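Local atomic coordinates of tellurite resistance protein of COG3793 (Nostoc punctiforme, PDB entry 2OU3), a protein that is of uncertain molecular function but belongs to the TerB tellurite-resistance family and binds zinc ions and 1H-indole-3-carbaldehyde. Residues Asp28-Met33 and Ile68-Thr73; Thr38-Asp43 and Ile102-Ala107; Glu82-Ser87 and Met92-Ile97; Asp96-Ala101 and Lys121-Leu126. All coordinates share one frame; numbering follows the deposited sequence.

Interaction 1 (Asp28-Met33 and Ile68-Thr73). With I3A (1H-indole-3-carbaldehyde), chain E.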
loop_
_atom_site.group_PDB
_atom_site.type_symbol
_atom_site.label_atom_id
_atom_site.label_comp_id
_atom_site.label_asym_id
_atom_site.label_seq_id
_atom_site.Cartn_x
_atom_site.Cartn_y
_atom_site.Cartn_z
ATOM N N ASP A 28 -6.015 7.657 17.372
ATOM C CA ASP A 28 -4.938 6.674 17.323
ATOM C C ASP A 28 -4.013 6.851 16.122
ATOM O O ASP A 28 -2.796 6.726 16.263
ATOM C CB ASP A 28 -5.461 5.237 17.369
ATOM C CG ASP A 28 -5.699 4.722 18.804
ATOM O OD1 ASP A 28 -5.289 5.404 19.785
ATOM O OD2 ASP A 28 -6.265 3.596 18.939
ATOM N N SER A 29 -4.571 7.156 14.947
ATOM C CA SER A 29 -3.729 7.437 13.787
ATOM C C SER A 29 -2.823 8.616 14.085
ATOM O O SER A 29 -1.622 8.591 13.773
ATOM C CB SER A 29 -4.567 7.702 12.511
ATOM O OG SER A 29 -5.233 6.516 12.063
ATOM N N SER A 30 -3.391 9.646 14.706
ATOM C CA SER A 30 -2.640 10.842 15.091
ATOM C C SER A 30 -1.483 10.543 16.056
ATOM O O SER A 30 -0.336 10.903 15.799
ATOM C CB SER A 30 -3.604 11.863 15.739
ATOM O OG SER A 30 -2.930 13.051 16.127
ATOM N N ILE A 31 -1.798 9.856 17.147
ATOM C CA ILE A 31 -0.808 9.485 18.159
ATOM C C ILE A 31 0.281 8.581 17.550
ATOM O O ILE A 31 1.486 8.809 17.753
ATOM C CB ILE A 31 -1.484 8.828 19.394
ATOM C CG1 ILE A 31 -2.374 9.835 20.131
ATOM C CG2 ILE A 31 -0.445 8.310 20.380
ATOM C CD1 ILE A 31 -3.388 9.188 21.070
ATOM N N TYR A 32 -0.142 7.603 16.747
ATOM C CA TYR A 32 0.796 6.721 16.061
ATOM C C TYR A 32 1.770 7.515 15.190
ATOM O O TYR A 32 2.997 7.327 15.285
ATOM C CB TYR A 32 0.042 5.723 15.203
ATOM C CG TYR A 32 0.912 4.859 14.296
ATOM C CD1 TYR A 32 1.517 3.709 14.774
ATOM C CD2 TYR A 32 1.113 5.197 12.959
ATOM C CE1 TYR A 32 2.309 2.918 13.951
ATOM C CE2 TYR A 32 1.895 4.420 12.138
ATOM C CZ TYR A 32 2.474 3.274 12.615
ATOM O OH TYR A 32 3.234 2.503 11.763
HETATM N N MSE A 33 1.248 8.423 14.371
HETATM C CA MSE A 33 2.086 9.228 13.473
HETATM C C MSE A 33 2.978 10.182 14.229
HETATM O O MSE A 33 4.112 10.403 13.835
HETATM C CB MSE A 33 1.261 10.014 12.459
HETATM C CG MSE A 33 0.772 9.187 11.320
HETATM SE SE MSE A 33 2.202 8.262 10.374
HETATM C CE MSE A 33 3.447 9.618 10.332
ATOM N N ILE A 68 -4.161 15.410 9.548
ATOM C CA ILE A 68 -3.065 15.892 8.704
ATOM C C ILE A 68 -2.732 17.359 8.981
ATOM O O ILE A 68 -1.553 17.735 9.108
ATOM C CB ILE A 68 -3.370 15.673 7.184
ATOM C CG1 ILE A 68 -3.652 14.199 6.907
ATOM C CG2 ILE A 68 -2.205 16.183 6.320
ATOM C CD1 ILE A 68 -2.553 13.197 7.325
ATOM N N GLU A 69 -3.749 18.194 9.114
ATOM C CA GLU A 69 -3.494 19.597 9.431
ATOM C C GLU A 69 -2.708 19.751 10.738
ATOM O O GLU A 69 -1.770 20.547 10.853
ATOM C CB GLU A 69 -4.799 20.350 9.540
ATOM C CG GLU A 69 -5.524 20.417 8.211
ATOM C CD GLU A 69 -4.832 21.317 7.188
ATOM O OE1 GLU A 69 -3.808 21.978 7.501
ATOM O OE2 GLU A 69 -5.328 21.332 6.042
ATOM N N ASP A 70 -3.077 18.939 11.718
ATOM C CA ASP A 70 -2.424 18.971 13.035
ATOM C C ASP A 70 -0.985 18.376 12.991
ATOM O O ASP A 70 -0.084 18.869 13.688
ATOM C CB ASP A 70 -3.328 18.262 14.051
ATOM C CG ASP A 70 -2.775 18.247 15.437
ATOM O OD1 ASP A 70 -2.948 19.251 16.137
ATOM O OD2 ASP A 70 -2.246 17.196 15.842
ATOM N N LEU A 71 -0.752 17.365 12.166
ATOM C CA LEU A 71 0.620 16.867 11.941
ATOM C C LEU A 71 1.503 17.904 11.250
ATOM O O LEU A 71 2.701 17.985 11.531
ATOM C CB LEU A 71 0.624 15.558 11.120
ATOM C CG LEU A 71 0.120 14.283 11.789
ATOM C CD1 LEU A 71 0.004 13.101 10.799
ATOM C CD2 LEU A 71 1.002 13.925 12.956
ATOM N N LYS A 72 0.928 18.669 10.321
ATOM C CA LYS A 72 1.686 19.713 9.618
ATOM C C LYS A 72 2.346 20.703 10.568
ATOM O O LYS A 72 3.490 21.079 10.353
ATOM C CB LYS A 72 0.816 20.474 8.602
ATOM C CG LYS A 72 0.537 19.641 7.356
ATOM C CD LYS A 72 0.053 20.447 6.167
ATOM C CE LYS A 72 -1.451 20.379 5.973
ATOM N NZ LYS A 72 -1.832 20.293 4.516
ATOM N N THR A 73 1.634 21.089 11.626
ATOM C CA THR A 73 2.126 22.065 12.616
ATOM C C THR A 73 2.822 21.412 13.822
ATOM O O THR A 73 3.387 22.091 14.686
ATOM C CB THR A 73 0.957 22.921 13.125
ATOM O OG1 THR A 73 -0.021 22.078 13.766
ATOM C CG2 THR A 73 0.295 23.674 11.955
HETATM O O I3A E . -3.455 4.383 12.486
HETATM C "C3'" I3A E . -2.577 3.739 11.917
HETATM C C3 I3A E . -1.829 2.741 12.720
HETATM C C2 I3A E . -0.871 1.909 12.207
HETATM N N I3A E . -0.421 1.112 13.235
HETATM C C8 I3A E . -1.049 1.399 14.393
HETATM C C9 I3A E . -2.018 2.476 14.149
HETATM C C4 I3A E . -2.847 2.953 15.176
HETATM C C5 I3A E . -2.703 2.418 16.434
HETATM C C6 I3A E . -1.789 1.383 16.692
HETATM C C7 I3A E . -0.986 0.889 15.676
HETATM O O HOH W 1 -2.508 14.874 14.260
#

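Interaction 2 (Thr38-Asp43 and Ile102-Ala107). With ZN (zinc ion), chain C.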
loop_
_atom_site.group_PDB
_atom_site.type_symbol
_atom_site.label_atom_id
_atom_site.label_comp_id
_atom_site.label_asym_id
_atom_site.label_seq_id
_atom_site.Cartn_x
_atom_site.Cartn_y
_atom_site.Cartn_z
ATOM N N THR A 38 8.360 11.516 15.943
ATOM C CA THR A 38 9.299 11.637 17.048
ATOM C C THR A 38 10.482 10.679 16.862
ATOM O O THR A 38 11.630 11.050 17.071
ATOM C CB THR A 38 8.639 11.321 18.390
ATOM O OG1 THR A 38 7.478 12.122 18.519
ATOM C CG2 THR A 38 9.576 11.604 19.546
ATOM N N CYS A 39 10.166 9.451 16.487
ATOM C CA CYS A 39 11.148 8.403 16.283
ATOM C C CYS A 39 12.117 8.747 15.141
ATOM O O CYS A 39 13.320 8.647 15.306
ATOM C CB CYS A 39 10.411 7.080 16.008
ATOM S SG CYS A 39 11.269 5.545 16.372
ATOM N N ALA A 40 11.572 9.139 13.993
ATOM C CA ALA A 40 12.385 9.499 12.837
ATOM C C ALA A 40 13.271 10.705 13.159
ATOM O O ALA A 40 14.453 10.714 12.826
ATOM C CB ALA A 40 11.516 9.805 11.644
ATOM N N LYS A 41 12.696 11.719 13.806
ATOM C CA LYS A 41 13.455 12.926 14.160
ATOM C C LYS A 41 14.501 12.604 15.238
ATOM O O LYS A 41 15.645 13.062 15.160
ATOM C CB LYS A 41 12.513 14.027 14.626
ATOM C CG LYS A 41 13.143 15.407 14.728
ATOM C CD LYS A 41 12.268 16.329 15.566
ATOM C CE LYS A 41 12.787 17.769 15.537
ATOM N NZ LYS A 41 11.747 18.727 15.956
ATOM N N ALA A 42 14.093 11.797 16.216
ATOM C CA ALA A 42 14.986 11.256 17.237
ATOM C C ALA A 42 15.742 12.389 17.924
ATOM O O ALA A 42 15.125 13.251 18.551
ATOM C CB ALA A 42 15.945 10.208 16.643
ATOM N N ASP A 43 17.065 12.403 17.821
ATOM C CA ASP A 43 17.820 13.499 18.406
ATOM C C ASP A 43 17.659 14.697 17.487
ATOM O O ASP A 43 17.275 15.792 17.912
ATOM N N ILE A 102 11.784 4.049 10.126
ATOM C CA ILE A 102 12.856 3.663 9.185
ATOM C C ILE A 102 12.502 4.085 7.771
ATOM O O ILE A 102 13.320 4.692 7.087
ATOM C CB ILE A 102 13.107 2.146 9.233
ATOM C CG1 ILE A 102 13.727 1.780 10.582
ATOM C CG2 ILE A 102 14.022 1.676 8.044
ATOM C CD1 ILE A 102 13.631 0.270 10.962
ATOM N N TRP A 103 11.281 3.761 7.329
ATOM C CA TRP A 103 10.814 4.129 5.987
ATOM C C TRP A 103 10.778 5.642 5.809
ATOM O O TRP A 103 11.186 6.148 4.776
ATOM C CB TRP A 103 9.431 3.562 5.701
ATOM C CG TRP A 103 9.430 2.234 5.090
ATOM C CD1 TRP A 103 9.299 1.036 5.716
ATOM C CD2 TRP A 103 9.595 1.955 3.700
ATOM N NE1 TRP A 103 9.330 0.009 4.784
ATOM C CE2 TRP A 103 9.533 0.546 3.543
ATOM C CE3 TRP A 103 9.810 2.753 2.573
ATOM C CZ2 TRP A 103 9.654 -0.058 2.310
ATOM C CZ3 TRP A 103 9.928 2.146 1.349
ATOM C CH2 TRP A 103 9.860 0.764 1.226
ATOM N N VAL A 104 10.305 6.359 6.823
ATOM C CA VAL A 104 10.328 7.822 6.775
ATOM C C VAL A 104 11.762 8.370 6.618
ATOM O O VAL A 104 11.982 9.267 5.829
ATOM C CB VAL A 104 9.683 8.436 8.020
ATOM C CG1 VAL A 104 9.953 9.941 8.080
ATOM C CG2 VAL A 104 8.152 8.168 8.008
ATOM N N SER A 105 12.693 7.848 7.397
ATOM C CA SER A 105 14.067 8.274 7.375
ATOM C C SER A 105 14.689 7.971 6.000
ATOM O O SER A 105 15.548 8.684 5.515
ATOM C CB SER A 105 14.832 7.562 8.480
ATOM O OG SER A 105 14.423 8.020 9.755
ATOM N N ALA A 106 14.274 6.882 5.384
ATOM C CA ALA A 106 14.788 6.499 4.073
ATOM C C ALA A 106 14.238 7.363 2.941
ATOM O O ALA A 106 14.767 7.315 1.840
ATOM C CB ALA A 106 14.429 5.016 3.788
ATOM N N ALA A 107 13.184 8.149 3.196
ATOM C CA ALA A 107 12.422 8.831 2.135
ATOM C C ALA A 107 13.243 9.862 1.395
ATOM O O ALA A 107 12.974 10.151 0.235
ATOM C CB ALA A 107 11.139 9.515 2.709
HETATM ZN ZN ZN C . 16.640 10.419 5.870
HETATM O O HOH W 2 17.814 12.373 6.050
HETATM O O HOH W 3 18.140 9.438 4.592
#

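Interaction 3 (Glu82-Ser87 and Met92-Ile97). With I3A (1H-indole-3-carbaldehyde), chain E.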
loop_
_atom_site.group_PDB
_atom_site.type_symbol
_atom_site.label_atom_id
_atom_site.label_comp_id
_atom_site.label_asym_id
_atom_site.label_seq_id
_atom_site.Cartn_x
_atom_site.Cartn_y
_atom_site.Cartn_z
ATOM N N GLU A 82 6.217 9.181 26.361
ATOM C CA GLU A 82 5.013 9.905 26.779
ATOM C C GLU A 82 3.965 9.937 25.667
ATOM O O GLU A 82 2.769 9.830 25.926
ATOM C CB GLU A 82 5.346 11.324 27.209
ATOM C CG GLU A 82 6.314 11.383 28.409
ATOM C CD GLU A 82 6.498 12.802 28.961
ATOM O OE1 GLU A 82 5.819 13.742 28.475
ATOM O OE2 GLU A 82 7.350 12.979 29.860
ATOM N N VAL A 83 4.411 10.077 24.436
ATOM C CA VAL A 83 3.492 10.091 23.323
ATOM C C VAL A 83 2.731 8.757 23.223
ATOM O O VAL A 83 1.492 8.741 23.134
ATOM C CB VAL A 83 4.220 10.468 22.021
ATOM C CG1 VAL A 83 3.236 10.433 20.832
ATOM C CG2 VAL A 83 4.809 11.864 22.155
ATOM N N ILE A 84 3.471 7.649 23.235
ATOM C CA ILE A 84 2.860 6.333 23.021
ATOM C C ILE A 84 1.880 5.990 24.127
ATOM O O ILE A 84 0.861 5.337 23.881
ATOM C CB ILE A 84 3.891 5.168 22.774
ATOM C CG1 ILE A 84 4.677 4.811 24.057
ATOM C CG2 ILE A 84 4.818 5.510 21.584
ATOM C CD1 ILE A 84 5.400 3.439 24.034
ATOM N N ALA A 85 2.152 6.493 25.322
ATOM C CA ALA A 85 1.319 6.231 26.502
ATOM C C ALA A 85 -0.047 6.953 26.450
ATOM O O ALA A 85 -0.935 6.694 27.249
ATOM C CB ALA A 85 2.090 6.613 27.806
ATOM N N ARG A 86 -0.228 7.814 25.456
ATOM C CA ARG A 86 -1.508 8.450 25.237
ATOM C C ARG A 86 -2.558 7.474 24.726
ATOM O O ARG A 86 -3.748 7.766 24.811
ATOM C CB ARG A 86 -1.375 9.661 24.309
ATOM C CG ARG A 86 -0.607 10.794 24.941
ATOM C CD ARG A 86 -0.333 11.945 23.972
ATOM N NE ARG A 86 0.722 12.772 24.530
ATOM C CZ ARG A 86 1.507 13.603 23.853
ATOM N NH1 ARG A 86 1.378 13.783 22.541
ATOM N NH2 ARG A 86 2.451 14.242 24.530
ATOM N N SER A 87 -2.135 6.304 24.232
ATOM C CA SER A 87 -3.063 5.308 23.709
ATOM C C SER A 87 -2.676 3.875 24.038
ATOM O O SER A 87 -1.543 3.460 23.752
ATOM C CB SER A 87 -3.076 5.433 22.203
ATOM O OG SER A 87 -3.699 4.314 21.601
HETATM N N MSE A 92 1.058 -0.742 21.978
HETATM C CA MSE A 92 1.350 -2.093 21.502
HETATM C C MSE A 92 2.151 -2.078 20.180
HETATM O O MSE A 92 2.506 -3.136 19.644
HETATM C CB MSE A 92 0.035 -2.854 21.256
HETATM C CG MSE A 92 -0.819 -2.931 22.458
HETATM SE SE MSE A 92 -2.581 -3.685 22.139
HETATM C CE MSE A 92 -1.961 -4.950 21.369
ATOM N N ALA A 93 2.424 -0.877 19.678
ATOM C CA ALA A 93 2.796 -0.654 18.292
ATOM C C ALA A 93 4.284 -0.357 18.124
ATOM O O ALA A 93 4.702 0.180 17.106
ATOM C CB ALA A 93 1.961 0.514 17.734
ATOM N N GLN A 94 5.094 -0.736 19.112
ATOM C CA GLN A 94 6.509 -0.328 19.130
ATOM C C GLN A 94 7.270 -0.711 17.863
ATOM O O GLN A 94 7.978 0.112 17.307
ATOM C CB GLN A 94 7.229 -0.875 20.364
ATOM C CG GLN A 94 6.827 -0.194 21.704
ATOM C CD GLN A 94 5.569 -0.764 22.334
ATOM O OE1 GLN A 94 4.867 -1.599 21.745
ATOM N NE2 GLN A 94 5.266 -0.297 23.541
ATOM N N ARG A 95 7.136 -1.960 17.409
ATOM C CA ARG A 95 7.886 -2.409 16.229
ATOM C C ARG A 95 7.352 -1.753 14.955
ATOM O O ARG A 95 8.095 -1.414 14.047
ATOM C CB ARG A 95 7.833 -3.914 16.081
ATOM C CG ARG A 95 8.487 -4.662 17.242
ATOM C CD ARG A 95 8.396 -6.154 17.001
ATOM N NE ARG A 95 8.853 -6.912 18.150
ATOM C CZ ARG A 95 9.093 -8.218 18.129
ATOM N NH1 ARG A 95 8.916 -8.940 17.032
ATOM N NH2 ARG A 95 9.522 -8.797 19.210
ATOM N N ASP A 96 6.042 -1.586 14.928
ATOM C CA ASP A 96 5.321 -0.966 13.839
ATOM C C ASP A 96 5.790 0.500 13.702
ATOM O O ASP A 96 6.125 0.965 12.622
ATOM C CB ASP A 96 3.841 -1.126 14.197
ATOM C CG ASP A 96 2.866 -0.568 13.161
ATOM O OD1 ASP A 96 3.271 0.025 12.129
ATOM O OD2 ASP A 96 1.645 -0.799 13.422
ATOM N N ILE A 97 5.839 1.214 14.821
ATOM C CA ILE A 97 6.287 2.582 14.826
ATOM C C ILE A 97 7.725 2.647 14.244
ATOM O O ILE A 97 8.039 3.511 13.424
ATOM C CB ILE A 97 6.303 3.170 16.298
ATOM C CG1 ILE A 97 4.871 3.433 16.829
ATOM C CG2 ILE A 97 7.170 4.449 16.374
ATOM C CD1 ILE A 97 4.760 3.477 18.392
HETATM O O I3A E . -3.455 4.383 12.486
HETATM C "C3'" I3A E . -2.577 3.739 11.917
HETATM C C3 I3A E . -1.829 2.741 12.720
HETATM C C2 I3A E . -0.871 1.909 12.207
HETATM N N I3A E . -0.421 1.112 13.235
HETATM C C8 I3A E . -1.049 1.399 14.393
HETATM C C9 I3A E . -2.018 2.476 14.149
HETATM C C4 I3A E . -2.847 2.953 15.176
HETATM C C5 I3A E . -2.703 2.418 16.434
HETATM C C6 I3A E . -1.789 1.383 16.692
HETATM C C7 I3A E . -0.986 0.889 15.676
#

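Interaction 4 (Asp96-Ala101 and Lys121-Leu126). With I3A (1H-indole-3-carbaldehyde), chain E.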
loop_
_atom_site.group_PDB
_atom_site.type_symbol
_atom_site.label_atom_id
_atom_site.label_comp_id
_atom_site.label_asym_id
_atom_site.label_seq_id
_atom_site.Cartn_x
_atom_site.Cartn_y
_atom_site.Cartn_z
ATOM N N ASP A 96 6.042 -1.586 14.928
ATOM C CA ASP A 96 5.321 -0.966 13.839
ATOM C C ASP A 96 5.790 0.500 13.702
ATOM O O ASP A 96 6.125 0.965 12.622
ATOM C CB ASP A 96 3.841 -1.126 14.197
ATOM C CG ASP A 96 2.866 -0.568 13.161
ATOM O OD1 ASP A 96 3.271 0.025 12.129
ATOM O OD2 ASP A 96 1.645 -0.799 13.422
ATOM N N ILE A 97 5.839 1.214 14.821
ATOM C CA ILE A 97 6.287 2.582 14.826
ATOM C C ILE A 97 7.725 2.647 14.244
ATOM O O ILE A 97 8.039 3.511 13.424
ATOM C CB ILE A 97 6.303 3.170 16.298
ATOM C CG1 ILE A 97 4.871 3.433 16.829
ATOM C CG2 ILE A 97 7.170 4.449 16.374
ATOM C CD1 ILE A 97 4.760 3.477 18.392
ATOM N N LEU A 98 8.589 1.757 14.719
ATOM C CA LEU A 98 10.024 1.771 14.317
ATOM C C LEU A 98 10.180 1.574 12.831
ATOM O O LEU A 98 10.939 2.284 12.179
ATOM C CB LEU A 98 10.796 0.697 15.073
ATOM C CG LEU A 98 12.307 0.970 15.086
ATOM C CD1 LEU A 98 12.466 2.080 16.138
ATOM C CD2 LEU A 98 13.171 -0.216 15.454
ATOM N N LEU A 99 9.447 0.597 12.282
ATOM C CA LEU A 99 9.489 0.298 10.875
ATOM C C LEU A 99 9.034 1.471 10.030
ATOM O O LEU A 99 9.668 1.811 9.055
ATOM C CB LEU A 99 8.680 -0.976 10.548
ATOM C CG LEU A 99 8.677 -1.355 9.053
ATOM C CD1 LEU A 99 10.085 -1.634 8.518
ATOM C CD2 LEU A 99 7.721 -2.538 8.771
ATOM N N SER A 100 7.941 2.105 10.403
ATOM C CA SER A 100 7.509 3.321 9.698
ATOM C C SER A 100 8.558 4.427 9.816
ATOM O O SER A 100 8.831 5.122 8.853
ATOM C CB SER A 100 6.165 3.809 10.254
ATOM O OG SER A 100 5.123 2.903 9.889
ATOM N N ALA A 101 9.166 4.566 10.998
ATOM C CA ALA A 101 10.222 5.559 11.204
ATOM C C ALA A 101 11.430 5.319 10.294
ATOM O O ALA A 101 12.009 6.260 9.730
ATOM C CB ALA A 101 10.679 5.565 12.668
ATOM N N LYS A 121 18.690 4.250 19.227
ATOM C CA LYS A 121 18.393 5.030 20.435
ATOM C C LYS A 121 16.907 5.019 20.739
ATOM O O LYS A 121 16.511 4.897 21.902
ATOM C CB LYS A 121 18.906 6.476 20.305
ATOM C CG LYS A 121 20.406 6.602 20.453
ATOM C CD LYS A 121 20.878 8.064 20.453
HETATM N N MSE A 122 16.088 5.113 19.691
HETATM C CA MSE A 122 14.631 5.095 19.848
HETATM C C MSE A 122 14.136 3.703 20.189
HETATM O O MSE A 122 13.272 3.545 21.054
HETATM C CB MSE A 122 13.917 5.589 18.589
HETATM C CG MSE A 122 14.150 7.048 18.252
HETATM SE SE MSE A 122 13.701 8.283 19.749
HETATM C CE MSE A 122 15.147 9.216 19.706
ATOM N N ALA A 123 14.698 2.684 19.526
ATOM C CA ALA A 123 14.365 1.290 19.852
ATOM C C ALA A 123 14.669 0.955 21.290
ATOM O O ALA A 123 13.926 0.199 21.913
ATOM C CB ALA A 123 15.072 0.324 18.915
ATOM N N THR A 124 15.754 1.510 21.838
ATOM C CA THR A 124 16.042 1.336 23.253
ATOM C C THR A 124 14.923 1.942 24.123
ATOM O O THR A 124 14.428 1.296 25.070
ATOM C CB THR A 124 17.392 1.953 23.585
ATOM O OG1 THR A 124 18.330 1.583 22.562
ATOM C CG2 THR A 124 17.849 1.471 24.931
ATOM N N ILE A 125 14.528 3.161 23.793
ATOM C CA ILE A 125 13.414 3.838 24.472
ATOM C C ILE A 125 12.140 3.020 24.360
ATOM O O ILE A 125 11.430 2.836 25.341
ATOM C CB ILE A 125 13.198 5.251 23.915
ATOM C CG1 ILE A 125 14.396 6.140 24.293
ATOM C CG2 ILE A 125 11.890 5.856 24.471
ATOM C CD1 ILE A 125 14.487 7.461 23.519
ATOM N N LEU A 126 11.893 2.483 23.169
ATOM C CA LEU A 126 10.743 1.608 22.925
ATOM C C LEU A 126 10.859 0.202 23.501
ATOM O O LEU A 126 9.877 -0.541 23.503
ATOM C CB LEU A 126 10.462 1.532 21.424
ATOM C CG LEU A 126 9.931 2.792 20.766
ATOM C CD1 LEU A 126 9.780 2.508 19.310
ATOM C CD2 LEU A 126 8.594 3.243 21.378
HETATM O O I3A E . -3.455 4.383 12.486
HETATM C "C3'" I3A E . -2.577 3.739 11.917
HETATM C C3 I3A E . -1.829 2.741 12.720
HETATM C C2 I3A E . -0.871 1.909 12.207
HETATM N N I3A E . -0.421 1.112 13.235
HETATM C C8 I3A E . -1.049 1.399 14.393
HETATM C C9 I3A E . -2.018 2.476 14.149
HETATM C C4 I3A E . -2.847 2.953 15.176
HETATM C C5 I3A E . -2.703 2.418 16.434
HETATM C C6 I3A E . -1.789 1.383 16.692
HETATM C C7 I3A E . -0.986 0.889 15.676
#

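Interaction 1 (Asp28-Met33 and Ile68-Thr73)
Ser30 and Leu71 mark the nearest backbone approach, 7.5 Å between their CA atoms, where helix 26-41 and helix 65-73 run nearly parallel, with segment axes 10.5 Å apart and a crossing angle of -23°. Leu71 bridges this gap by reaching across to selenomethionine Met33, the two side chains meeting at about a right angle. Its CD1 methyl presses on Met33 CB at 3.7 Å, while CD2 touches the same carbon from a little farther off. Beside this apolar contact runs a water-mediated one: Ser30 OG donates to water 1 at 2.6 Å, and the water donates in turn to Asp70 OD2. The same carboxylate oxygen forms a salt bridge with Lys34, which gives it a second partner besides the water. In this all-helical TerB-family protein, helix 26-41 thus has two working sides, one packed on helix 65-73 and one lining the indole pocket. On the latter, Ser29 OG donates to the aldehyde O of the ligand at 2.8 Å. With CG anti to the backbone N (chi1 173°), Tyr32 lays its ring almost parallel to the indole, whose C2 sits over the ring centre. Tyr32 CE1 comes to 3.4 Å from the indole N.

Interaction 2 (Thr38-Asp43 and Ile102-Ala107)
Ala40 aims its methyl group at two side chains on successive residues of helix 94-106, so that CB meets Val104 CG1 on one residue and Ser105 OG on the next. Both approaches measure 3.9 Å: Ala40 CB to Val104 CG1 is an apolar contact, and Ala40 CB to Ser105 OG brings a methyl against a hydroxyl. The small side chain lets the backbones come close, with the CA atoms of Ala40 and Ser105 just 5.8 Å apart. Val104 presents CG1 because that methyl is anti to its backbone N (chi1 169°). Ser105 OG turns back beside its own backbone N and hydrogen-bonds to Ala101 O, one turn earlier, which satisfies the buried hydroxyl within its own helix. The backbone of Ser105 does different work: near the end of the helix its carbonyl O binds zinc at 2.1 Å, together with Glu50, Asp108, Glu115 and two waters. Helix 26-41 stops just past the contact, where Ala42 adopts positive phi (54°). Among the neighbours, helix 48-60 lays Trp53 and Ala54 against Val104, helix 113-126 brings Met122 to Cys39 and Ala42, and helix 130-154 flanks Ile102 and Trp103.

Interaction 3 (Glu82-Ser87 and Met92-Ile97)
Ile84 carries the apolar side of this contact, splitting its branches between two residues one helical turn apart. Its CG2 methyl meets Ile97 CD1 at 3.8 Å, the two isoleucines crossing at a slant. The longer branch takes the crowded position between backbone N and carbonyl carbon (chi1 71°), which carries CD1 across to the Gln94 amide, 3.8 Å from NE2. That second touch is van der Waals in kind: Gln94, bent at chi2, turns its amide back so that NE2 donates to Ser91 O in the connecting loop, and the Ile84 and Gln94 side chains cross at about a right angle. Backbone hydrogen bonds shape the two ends of the link. A type I turn from Ile84 to Ser87 closes with Ser87 N to Ile84 O at 3.2 Å, and Ala93, at the N-cap position, accepts Ile97 N on its carbonyl O at 2.8 Å. Ser87 OG bonds with Asp28 OD1 and Val90 N, tying the turn to the pocket wall. Contact with the ligand here includes a methyl group, Ala93 CB resting 3.6 Å from C7 of the indole benzene ring. The whole forms a helix-loop-helix connection between helices 80-84 and 94-106, with Ser35 and Ile31 of helix 26-41 packed against the first segment and the second subunit covering Met92, Ala93 and Arg95.

Interaction 4 (Asp96-Ala101 and Lys121-Leu126)
Asp96 OD2 takes the indole N-H at the edge of the ligand, 2.8 Å from N to O, in an almost straight bond of 165°. The donor N stands above the plane of the carboxylate, so the bond comes in well tilted from that plane, and the two flat groups are clearly inclined to each other. Two hydroxyls hold the carboxylate: Tyr32 OH at OD1 and Tyr155 OH of the second subunit at OD2, the same oxygen that binds the ligand. Ser100 OG in turn bonds to Tyr32 OH, as a second-shell group. On another side of helix 94-106, Leu98 meets Ala123 and Leu126.

There the helices pack as an antiparallel pair, with 167° between segment directions and axes 10.7 Å apart, in the all-helical fold of this TerB-family protein. Leu98 stands at the closest backbone approach, its CA 7.1 Å from that of Ala123. Its CG lies anti to the backbone N (chi1 -160°), which sends both methyls across the gap: CD2 lands on Ala123 CB at 4.0 Å, and CD1 spreads over the backbone N of Ala123 toward Leu126 CD1. Leu126, meeting Leu98 at a slant, uses that same CD1 methyl to touch Ile97 CG2 more loosely, at 4.4 Å. Val133 and Leu136 of helix 130-154 press on Leu98 as well, and Cys39 of helix 26-41 adds to its apolar surroundings.

Helices 26-41 and 94-106 between them enter all four interactions. Interactions 1, 3 and 4 meet around the indole: Tyr32 CE1 packs 3.9 Å from Ile97 CG1, and Asp28 OD1 lies 2.6 Å from Ser87 OG, a probable hydrogen bond, joining helix 26-41 to the start of helix 94-106 and to the turn before it. Interactions 3 and 4 share Asp96 and Ile97, their centres about 9 Å apart. The centres of interactions 2 and 4 are also about 9 Å apart, and Cys39 CB packs 3.7 Å from Ala101 CB between them. Helix 94-106 supplies Ala93, just before it, and Asp96 to the pocket near its start and Ser105 to the zinc near its end.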